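Local coordinates for RickCE (Rickettsia bellii, PDB 5HAM), which probably acts as a deubiquitinase, an effector protease of the CE clan that would remove ubiquitin from modified proteins, at residues A[16-21]-A[218-223]. Residues are numbered along the deposited sequence; the frame is centred on the assembly and turned at random.
Sequences HLLTAQ and NGIKIA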
ATOM      1  N   HIS A  16       2.842  -3.216 -14.430  1.00 37.20           N
ATOM      2  CA  HIS A  16       3.016  -3.845 -15.746  1.00 41.89           C
ATOM      3  C   HIS A  16       1.870  -4.780 -16.106  1.00 35.45           C
ATOM      4  O   HIS A  16       1.365  -4.766 -17.229  1.00 32.36           O
ATOM      5  CB  HIS A  16       4.316  -4.650 -15.805  1.00 52.36           C
ATOM      6  CG  HIS A  16       5.548  -3.824 -15.643  1.00 65.07           C
ATOM      7  ND1 HIS A  16       6.790  -4.370 -15.390  1.00 67.47           N
ATOM      8  CD2 HIS A  16       5.730  -2.481 -15.687  1.00 68.79           C
ATOM      9  CE1 HIS A  16       7.679  -3.403 -15.289  1.00 69.44           C
ATOM     10  NE2 HIS A  16       7.066  -2.250 -15.459  1.00 69.64           N
ATOM     11  N   LEU A  17       1.498  -5.625 -15.153  1.00 33.30           N
ATOM     12  CA  LEU A  17       0.392  -6.539 -15.338  1.00 35.68           C
ATOM     13  C   LEU A  17      -0.889  -5.784 -15.688  1.00 33.08           C
ATOM     14  O   LEU A  17      -1.637  -6.205 -16.572  1.00 36.10           O
ATOM     15  CB  LEU A  17       0.204  -7.379 -14.080  1.00 32.42           C
ATOM     16  CG  LEU A  17       1.245  -8.488 -14.033  1.00 28.62           C
ATOM     17  CD1 LEU A  17       1.351  -9.088 -12.635  1.00 24.29           C
ATOM     18  CD2 LEU A  17       0.868  -9.527 -15.079  1.00 25.75           C
ATOM     19  N   LEU A  18      -1.123  -4.664 -15.010  1.00 26.47           N
ATOM     20  CA  LEU A  18      -2.328  -3.877 -15.244  1.00 34.15           C
ATOM     21  C   LEU A  18      -2.295  -3.232 -16.615  1.00 40.47           C
ATOM     22  O   LEU A  18      -3.238  -3.361 -17.398  1.00 47.93           O
ATOM     23  CB  LEU A  18      -2.503  -2.802 -14.173  1.00 28.75           C
ATOM     24  CG  LEU A  18      -3.035  -3.296 -12.826  1.00 31.80           C
ATOM     25  CD1 LEU A  18      -2.953  -2.179 -11.799  1.00 27.32           C
ATOM     26  CD2 LEU A  18      -4.458  -3.805 -12.969  1.00 32.67           C
ATOM     27  N   THR A  19      -1.200  -2.539 -16.892  1.00 35.99           N
ATOM     28  CA  THR A  19      -0.971  -1.907 -18.184  1.00 38.01           C
ATOM     29  C   THR A  19      -1.088  -2.886 -19.363  1.00 39.37           C
ATOM     30  O   THR A  19      -1.672  -2.560 -20.396  1.00 43.36           O
ATOM     31  CB  THR A  19       0.398  -1.216 -18.191  1.00 38.90           C
ATOM     32  OG1 THR A  19       0.345  -0.102 -17.297  1.00 43.76           O
ATOM     33  CG2 THR A  19       0.756  -0.720 -19.574  1.00 45.37           C
ATOM     34  N   ALA A  20      -0.560  -4.094 -19.189  1.00 35.52           N
ATOM     35  CA  ALA A  20      -0.606  -5.106 -20.239  1.00 35.25           C
ATOM     36  C   ALA A  20      -2.020  -5.628 -20.499  1.00 41.34           C
ATOM     37  O   ALA A  20      -2.343  -6.057 -21.608  1.00 47.96           O
ATOM     38  CB  ALA A  20       0.325  -6.258 -19.899  1.00 27.35           C
ATOM     39  N   GLN A  21      -2.869  -5.586 -19.483  1.00 35.83           N
ATOM     40  CA  GLN A  21      -4.197  -6.146 -19.622  1.00 33.47           C
ATOM     41  C   GLN A  21      -5.290  -5.085 -19.678  1.00 35.91           C
ATOM     42  O   GLN A  21      -6.474  -5.407 -19.574  1.00 42.74           O
ATOM     43  CB  GLN A  21      -4.469  -7.125 -18.491  1.00 31.32           C
ATOM     44  CG  GLN A  21      -3.841  -8.493 -18.705  1.00 44.45           C
ATOM     45  CD  GLN A  21      -4.070  -9.399 -17.513  1.00 54.12           C
ATOM     46  OE1 GLN A  21      -3.432  -9.235 -16.474  1.00 55.91           O
ATOM     47  NE2 GLN A  21      -4.995 -10.349 -17.645  1.00 56.39           N
ATOM     48  N   ASN A 218      -8.477  -8.188  -9.627  1.00 19.24           N
ATOM     49  CA  ASN A 218      -9.618  -7.367  -9.205  1.00 25.14           C
ATOM     50  C   ASN A 218      -9.657  -6.042  -9.953  1.00 26.30           C
ATOM     51  O   ASN A 218     -10.704  -5.651 -10.468  1.00 30.77           O
ATOM     52  CB  ASN A 218      -9.622  -7.116  -7.688  1.00 17.12           C
ATOM     53  CG  ASN A 218      -9.752  -8.398  -6.891  1.00 19.98           C
ATOM     54  OD1 ASN A 218     -10.304  -9.383  -7.381  1.00 18.36           O
ATOM     55  ND2 ASN A 218      -9.250  -8.397  -5.659  1.00 17.44           N
ATOM     56  N   GLY A 219      -8.514  -5.363 -10.030  1.00 25.70           N
ATOM     57  CA  GLY A 219      -8.441  -4.067 -10.691  1.00 16.89           C
ATOM     58  C   GLY A 219      -8.891  -4.148 -12.134  1.00 18.69           C
ATOM     59  O   GLY A 219      -9.735  -3.377 -12.581  1.00 19.80           O
ATOM     60  N   ILE A 220      -8.340  -5.110 -12.857  1.00 21.60           N
ATOM     61  CA  ILE A 220      -8.748  -5.376 -14.228  1.00 23.86           C
ATOM     62  C   ILE A 220     -10.244  -5.656 -14.359  1.00 26.43           C
ATOM     63  O   ILE A 220     -10.929  -5.078 -15.210  1.00 25.83           O
ATOM     64  CB  ILE A 220      -7.980  -6.573 -14.767  1.00 19.81           C
ATOM     65  CG1 ILE A 220      -6.507  -6.209 -14.881  1.00 20.97           C
ATOM     66  CG2 ILE A 220      -8.524  -6.994 -16.109  1.00 20.79           C
ATOM     67  CD1 ILE A 220      -5.652  -7.365 -15.234  1.00 28.73           C
ATOM     68  N   LYS A 221     -10.758  -6.530 -13.500  1.00 18.93           N
ATOM     69  CA  LYS A 221     -12.170  -6.883 -13.577  1.00 20.90           C
ATOM     70  C   LYS A 221     -13.100  -5.729 -13.225  1.00 22.36           C
ATOM     71  O   LYS A 221     -14.039  -5.441 -13.960  1.00 25.55           O
ATOM     72  CB  LYS A 221     -12.478  -8.135 -12.753  1.00 20.72           C
ATOM     73  CG  LYS A 221     -12.385  -9.384 -13.614  1.00 26.82           C
ATOM     74  CD  LYS A 221     -11.880 -10.562 -12.848  1.00 32.59           C
ATOM     75  CE  LYS A 221     -11.809 -11.775 -13.750  1.00 26.66           C
ATOM     76  NZ  LYS A 221     -11.426 -12.962 -12.954  1.00 31.06           N
ATOM     77  N   ILE A 222     -12.819  -5.060 -12.113  1.00 21.82           N
ATOM     78  CA  ILE A 222     -13.591  -3.912 -11.700  1.00 19.02           C
ATOM     79  C   ILE A 222     -13.536  -2.817 -12.755  1.00 21.97           C
ATOM     80  O   ILE A 222     -14.561  -2.234 -13.092  1.00 25.04           O
ATOM     81  CB  ILE A 222     -13.079  -3.360 -10.374  1.00 22.15           C
ATOM     82  CG1 ILE A 222     -13.240  -4.409  -9.272  1.00 20.35           C
ATOM     83  CG2 ILE A 222     -13.834  -2.101 -10.011  1.00 24.86           C
ATOM     84  CD1 ILE A 222     -12.534  -4.034  -7.959  1.00 21.29           C
ATOM     85  N   ALA A 223     -12.347  -2.549 -13.294  1.00 23.78           N
ATOM     86  CA  ALA A 223     -12.216  -1.556 -14.369  1.00 24.82           C
ATOM     87  C   ALA A 223     -13.191  -1.851 -15.523  1.00 26.01           C
ATOM     88  O   ALA A 223     -13.823  -0.942 -16.059  1.00 21.79           O
ATOM     89  CB  ALA A 223     -10.789  -1.517 -14.885  1.00 23.34           C
TER
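Gln21 N, just after the last turn of helix 11-20, faces two carbonyls: it bonds to Leu18 O at 3.1 Å and only weakly to Leu17 O. The nearer of these bonds spans three residues, and Gln21 is the first residue to depart from helical phi/psi; its side chain crosses Ile220 of helix 211-223 at about a right angle. Its CG stands beside the backbone N (chi1 -80°) and the chain runs on extended, so that CB and the amide both meet the same methyl. Ile220 CD1 is 3.5 Å from Gln21 CB and 3.4 Å from Gln21 CD, sitting over one face of the amide. The closest approach is from Gln21 OE1 to Ile220 CD1, 3.2 Å, where a polar atom borders a carbon that can offer it no conventional hydrogen bond.

Leu18 supplies the apolar half. Its CD2 reaches Ile220 CG1 at 3.7 Å and lies 4.1 Å from Ile220 N, the two side chains meeting aslant. Gly219, having no side chain, lets the helix backbone come near that methyl. Leu18 also touches Val137 and Pro139 of strand 135-141, while Ile249 of helix 238-251 touches Gln21. Thus the first helix of this fragment packs beside helix 211-223 of the catalytic domain, and both lean on strand 135-141, Leu18 and Ala223 each touching Val137.

The example illustrates division of labour: van der Waals contact joins these two turns around one isoleucine, whereas Gln21 O is bonded outside the contact, to Lys224 NZ. The fit therefore depends on shape more than on bond direction.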